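Local coordinates for acyl-CoA dehydrogenase (Thermus thermophilus, PDB 2Z1Q), which probably uses FAD to oxidise saturated acyl-CoA thioesters to their 2,3-dehydroacyl-CoA products, passing the electrons to an acceptor, at residues B[354-359]-B[485-490]; B[92-97]-B[267-272]. All coordinates share one frame; numbering follows the deposited sequence.

Both contacts are apolar helix-helix packings without a hydrogen bond across them, and they touch through helices 348-372 and 252-288. Contact 1 is fully buried and joins helix 348-372 to helix 476-502 through branched aliphatic side chains and a tyrosine. Contact 2, only partly buried, brings helix 90-99 against helix 252-288 with small residues, and its backbones come closer together (nearest CA atoms, Ala97 and Gly270, 5.2 Å, against 7.0 Å for Leu357 and Ile487). The two have no helix in common, yet Ala271 CB lies 3.4 Å from Gly358 C, and Lys355 CD 3.4 Å from Leu267 CD2. The centres of the two contacts are about 15 Å apart.

Contact 1 of 2, residues B[354-359]-B[485-490]; sequences IKVLGS and ILIDAY
This is a buried, wholly apolar crossing of two helices, 348-372 of the acyl-CoA dehydrogenase C-terminal helical domain and 476-502 of the second C-terminal region. The segments 354-359 and 485-490 run at 80° to one another with their axes 10.2 Å apart, a wide spacing bridged by side chains. Ile487 is the central residue, pointing at the other helix and sending its two branches to different neighbours. A chi1 of -67° sets CG1 beside the backbone N and swings CG2 anti to it; this methyl branch lies alongside Leu357 and meets its CG at 3.8 Å, the two side chains running antiparallel as they pass. The longer branch ends in CD1, which touches Val356 CG1 at 3.9 Å, the valine side chain lying roughly perpendicular to it. One turn further along helix 476-502, Tyr490 borders the same face. Its hydroxyl is hydrogen-bonded to Thr323 of helix 300-331, a helix that also packs against Ile354, so a third helix closes this end of the contact. Lys355 and Asp488 take no part: Lys355 NZ is hydrogen-bonded to Phe397 O and Asn401 OD1, and Asp488 forms a salt bridge with Arg520. Within helix 348-372, Ser359 OG turns back to Lys355 O at 2.7 Å, in the carbonyl plane with a C=O...OG angle of 146°. The side chain of Val356 stays about 12 Å from a bound FAD, so the contact lies away from the flavin pocket. At the tyrosine, Ile354 CG2 approaches the ring edge near its plane, 4.3 Å from Tyr490 CE1.

Contact 2 of 2, residues B[92-97]-B[267-272]; sequences ISTVVA and LGAGAV
Thr94 presses its methyl against the methyl of Ala269, CG2 to CB at 3.4 Å, closer than two methyl carbons normally come. The threonine's first torsion (chi1 -60°) sets OG1 beside the backbone N, while CG2 lies anti to that nitrogen and beside the carbonyl carbon. The hydroxyl is hydrogen-bonded to Lys90 O one turn earlier in the same helix, and the methyl is the branch that meets Ala269. Ala269 CB also lies 3.5 Å from Thr94 O, so the alanine methyl packs on the main chain as well as on the side chain. The two segments belong to helix 90-99, part of the N-terminal helical region of the acyl-CoA dehydrogenase fold, and to the long helix 252-288 of the C-terminal one. Their contact therefore joins two of the helical regions of this fold, regions separated in sequence by the strands of the middle domain. Small residues allow a close approach: the CA atoms of Ala97 and Gly270 are 5.2 Å apart. Here the glycine presents its bare CA to Ala97 O, at 3.9 Å, a backbone-to-backbone meeting. Ala97 points its CB toward segment 267-272, and the two residues that touch on this side, Ala97 and Gly270, are both partly exposed, whereas Thr94 and Ala269 are buried. Thr94 has further neighbours in Tyr265, from the same long helix, and in Tyr321 and Val324 of helix 300-331. Helix 90-99 also packs on helix 30-54, where Ile92 and Val96 both touch Ile35.

Contact 1 of 2, residues B[354-359]-B[485-490]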
# COMPACT_ATOMS: atom_id res chain seq x y z
N ILE B 354 -10.39 10.07 -13.11
CA ILE B 354 -10.67 10.32 -11.70
C ILE B 354 -10.87 9.01 -10.94
O ILE B 354 -10.70 8.97 -9.72
CB ILE B 354 -11.91 11.24 -11.51
CG1 ILE B 354 -13.12 10.63 -12.21
CG2 ILE B 354 -11.62 12.64 -12.06
CD1 ILE B 354 -14.34 11.51 -12.15
N LYS B 355 -11.21 7.93 -11.64
CA LYS B 355 -11.40 6.63 -11.00
C LYS B 355 -10.03 6.11 -10.55
O LYS B 355 -9.86 5.65 -9.42
CB LYS B 355 -12.08 5.66 -11.98
CG LYS B 355 -11.72 4.18 -11.80
CD LYS B 355 -12.23 3.63 -10.50
CE LYS B 355 -11.22 2.65 -9.85
NZ LYS B 355 -10.93 1.42 -10.63
N VAL B 356 -9.03 6.22 -11.42
CA VAL B 356 -7.67 5.79 -11.12
C VAL B 356 -7.02 6.74 -10.12
O VAL B 356 -6.38 6.30 -9.17
CB VAL B 356 -6.80 5.79 -12.39
CG1 VAL B 356 -5.39 5.30 -12.06
CG2 VAL B 356 -7.44 4.91 -13.44
N LEU B 357 -7.21 8.04 -10.33
CA LEU B 357 -6.64 9.06 -9.47
C LEU B 357 -7.18 8.95 -8.04
O LEU B 357 -6.43 8.97 -7.07
CB LEU B 357 -6.99 10.45 -10.00
CG LEU B 357 -6.03 11.63 -9.84
CD1 LEU B 357 -6.91 12.86 -9.73
CD2 LEU B 357 -5.11 11.52 -8.64
N GLY B 358 -8.50 8.85 -7.93
CA GLY B 358 -9.11 8.77 -6.62
C GLY B 358 -8.64 7.58 -5.81
O GLY B 358 -8.12 7.73 -4.71
N SER B 359 -8.82 6.39 -6.37
CA SER B 359 -8.41 5.20 -5.65
C SER B 359 -6.93 5.23 -5.26
O SER B 359 -6.60 4.84 -4.15
CB SER B 359 -8.73 3.94 -6.48
OG SER B 359 -8.30 4.07 -7.83
N ILE B 485 0.47 10.36 -17.55
CA ILE B 485 0.76 11.76 -17.85
C ILE B 485 -0.58 12.50 -18.00
O ILE B 485 -0.76 13.59 -17.44
CB ILE B 485 1.61 11.88 -19.12
CG1 ILE B 485 2.90 11.08 -18.92
CG2 ILE B 485 1.94 13.34 -19.41
CD1 ILE B 485 3.82 11.07 -20.10
N LEU B 486 -1.52 11.88 -18.71
CA LEU B 486 -2.84 12.47 -18.92
C LEU B 486 -3.54 12.67 -17.58
O LEU B 486 -4.21 13.69 -17.37
CB LEU B 486 -3.68 11.56 -19.84
CG LEU B 486 -3.18 11.46 -21.28
CD1 LEU B 486 -3.94 10.38 -22.04
CD2 LEU B 486 -3.34 12.81 -21.97
N ILE B 487 -3.37 11.71 -16.67
CA ILE B 487 -3.97 11.79 -15.33
C ILE B 487 -3.41 12.96 -14.54
O ILE B 487 -4.18 13.72 -13.93
CB ILE B 487 -3.70 10.50 -14.51
CG1 ILE B 487 -4.45 9.33 -15.15
CG2 ILE B 487 -4.08 10.72 -13.03
CD1 ILE B 487 -4.12 7.97 -14.59
N ASP B 488 -2.09 13.11 -14.51
CA ASP B 488 -1.47 14.20 -13.76
C ASP B 488 -1.74 15.55 -14.40
O ASP B 488 -1.77 16.57 -13.73
CB ASP B 488 0.04 14.00 -13.65
CG ASP B 488 0.41 13.10 -12.50
OD1 ASP B 488 1.49 12.46 -12.56
OD2 ASP B 488 -0.36 13.03 -11.52
N ALA B 489 -1.92 15.53 -15.71
CA ALA B 489 -2.18 16.76 -16.44
C ALA B 489 -3.57 17.24 -16.03
O ALA B 489 -3.71 18.34 -15.51
CB ALA B 489 -2.13 16.49 -17.95
N TYR B 490 -4.58 16.41 -16.25
CA TYR B 490 -5.95 16.76 -15.90
C TYR B 490 -6.05 17.15 -14.43
O TYR B 490 -6.63 18.18 -14.10
CB TYR B 490 -6.88 15.58 -16.20
CG TYR B 490 -8.34 15.89 -16.05
CD1 TYR B 490 -9.06 15.41 -14.96
CD2 TYR B 490 -9.02 16.67 -17.00
CE1 TYR B 490 -10.41 15.68 -14.80
CE2 TYR B 490 -10.38 16.95 -16.85
CZ TYR B 490 -11.06 16.44 -15.75
OH TYR B 490 -12.39 16.70 -15.56

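Contact 2 of 2, residues B[92-97]-B[267-272]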
# COMPACT_ATOMS: atom_id res chain seq x y z
N ILE B 92 -25.17 16.03 -7.50
CA ILE B 92 -25.80 15.63 -6.24
C ILE B 92 -25.52 14.16 -5.87
O ILE B 92 -25.09 13.87 -4.75
CB ILE B 92 -27.34 15.85 -6.30
CG1 ILE B 92 -27.65 17.34 -6.42
CG2 ILE B 92 -28.01 15.27 -5.06
CD1 ILE B 92 -29.13 17.65 -6.47
N SER B 93 -25.75 13.25 -6.80
CA SER B 93 -25.48 11.84 -6.52
C SER B 93 -23.99 11.63 -6.27
O SER B 93 -23.58 10.71 -5.56
CB SER B 93 -25.96 10.95 -7.68
OG SER B 93 -25.51 11.44 -8.93
N THR B 94 -23.16 12.51 -6.84
CA THR B 94 -21.72 12.41 -6.66
C THR B 94 -21.28 12.86 -5.27
O THR B 94 -20.42 12.21 -4.65
CB THR B 94 -20.95 13.23 -7.73
OG1 THR B 94 -21.28 12.74 -9.03
CG2 THR B 94 -19.45 13.10 -7.51
N VAL B 95 -21.86 13.95 -4.76
CA VAL B 95 -21.49 14.42 -3.43
C VAL B 95 -22.00 13.42 -2.38
O VAL B 95 -21.38 13.23 -1.34
CB VAL B 95 -22.07 15.85 -3.14
CG1 VAL B 95 -21.65 16.82 -4.24
CG2 VAL B 95 -23.58 15.79 -3.01
N VAL B 96 -23.13 12.78 -2.67
CA VAL B 96 -23.70 11.79 -1.76
C VAL B 96 -22.72 10.61 -1.65
O VAL B 96 -22.50 10.08 -0.56
CB VAL B 96 -25.09 11.29 -2.26
CG1 VAL B 96 -25.53 10.07 -1.47
CG2 VAL B 96 -26.12 12.41 -2.09
N ALA B 97 -22.14 10.22 -2.77
CA ALA B 97 -21.18 9.13 -2.78
C ALA B 97 -19.99 9.50 -1.90
O ALA B 97 -19.52 8.70 -1.10
CB ALA B 97 -20.71 8.85 -4.19
N LEU B 267 -17.18 6.50 -7.73
CA LEU B 267 -16.16 5.85 -6.93
C LEU B 267 -15.02 6.85 -6.68
O LEU B 267 -14.46 6.92 -5.57
CB LEU B 267 -15.63 4.61 -7.67
CG LEU B 267 -14.52 3.85 -6.96
CD1 LEU B 267 -15.04 3.36 -5.63
CD2 LEU B 267 -14.06 2.68 -7.80
N GLY B 268 -14.68 7.62 -7.71
CA GLY B 268 -13.65 8.63 -7.56
C GLY B 268 -14.06 9.59 -6.47
O GLY B 268 -13.21 10.03 -5.69
N ALA B 269 -15.35 9.93 -6.40
CA ALA B 269 -15.81 10.84 -5.36
C ALA B 269 -15.77 10.11 -4.02
O ALA B 269 -15.43 10.69 -2.98
CB ALA B 269 -17.23 11.34 -5.66
N GLY B 270 -16.12 8.83 -4.05
CA GLY B 270 -16.08 8.03 -2.83
C GLY B 270 -14.67 8.02 -2.27
O GLY B 270 -14.46 8.25 -1.09
N ALA B 271 -13.68 7.76 -3.12
CA ALA B 271 -12.30 7.73 -2.67
C ALA B 271 -11.88 9.07 -2.06
O ALA B 271 -11.19 9.11 -1.03
CB ALA B 271 -11.37 7.36 -3.83
N VAL B 272 -12.29 10.17 -2.69
CA VAL B 272 -11.95 11.48 -2.17
C VAL B 272 -12.52 11.58 -0.75
O VAL B 272 -11.81 11.97 0.18
CB VAL B 272 -12.50 12.59 -3.09
CG1 VAL B 272 -12.46 13.93 -2.40
CG2 VAL B 272 -11.65 12.63 -4.39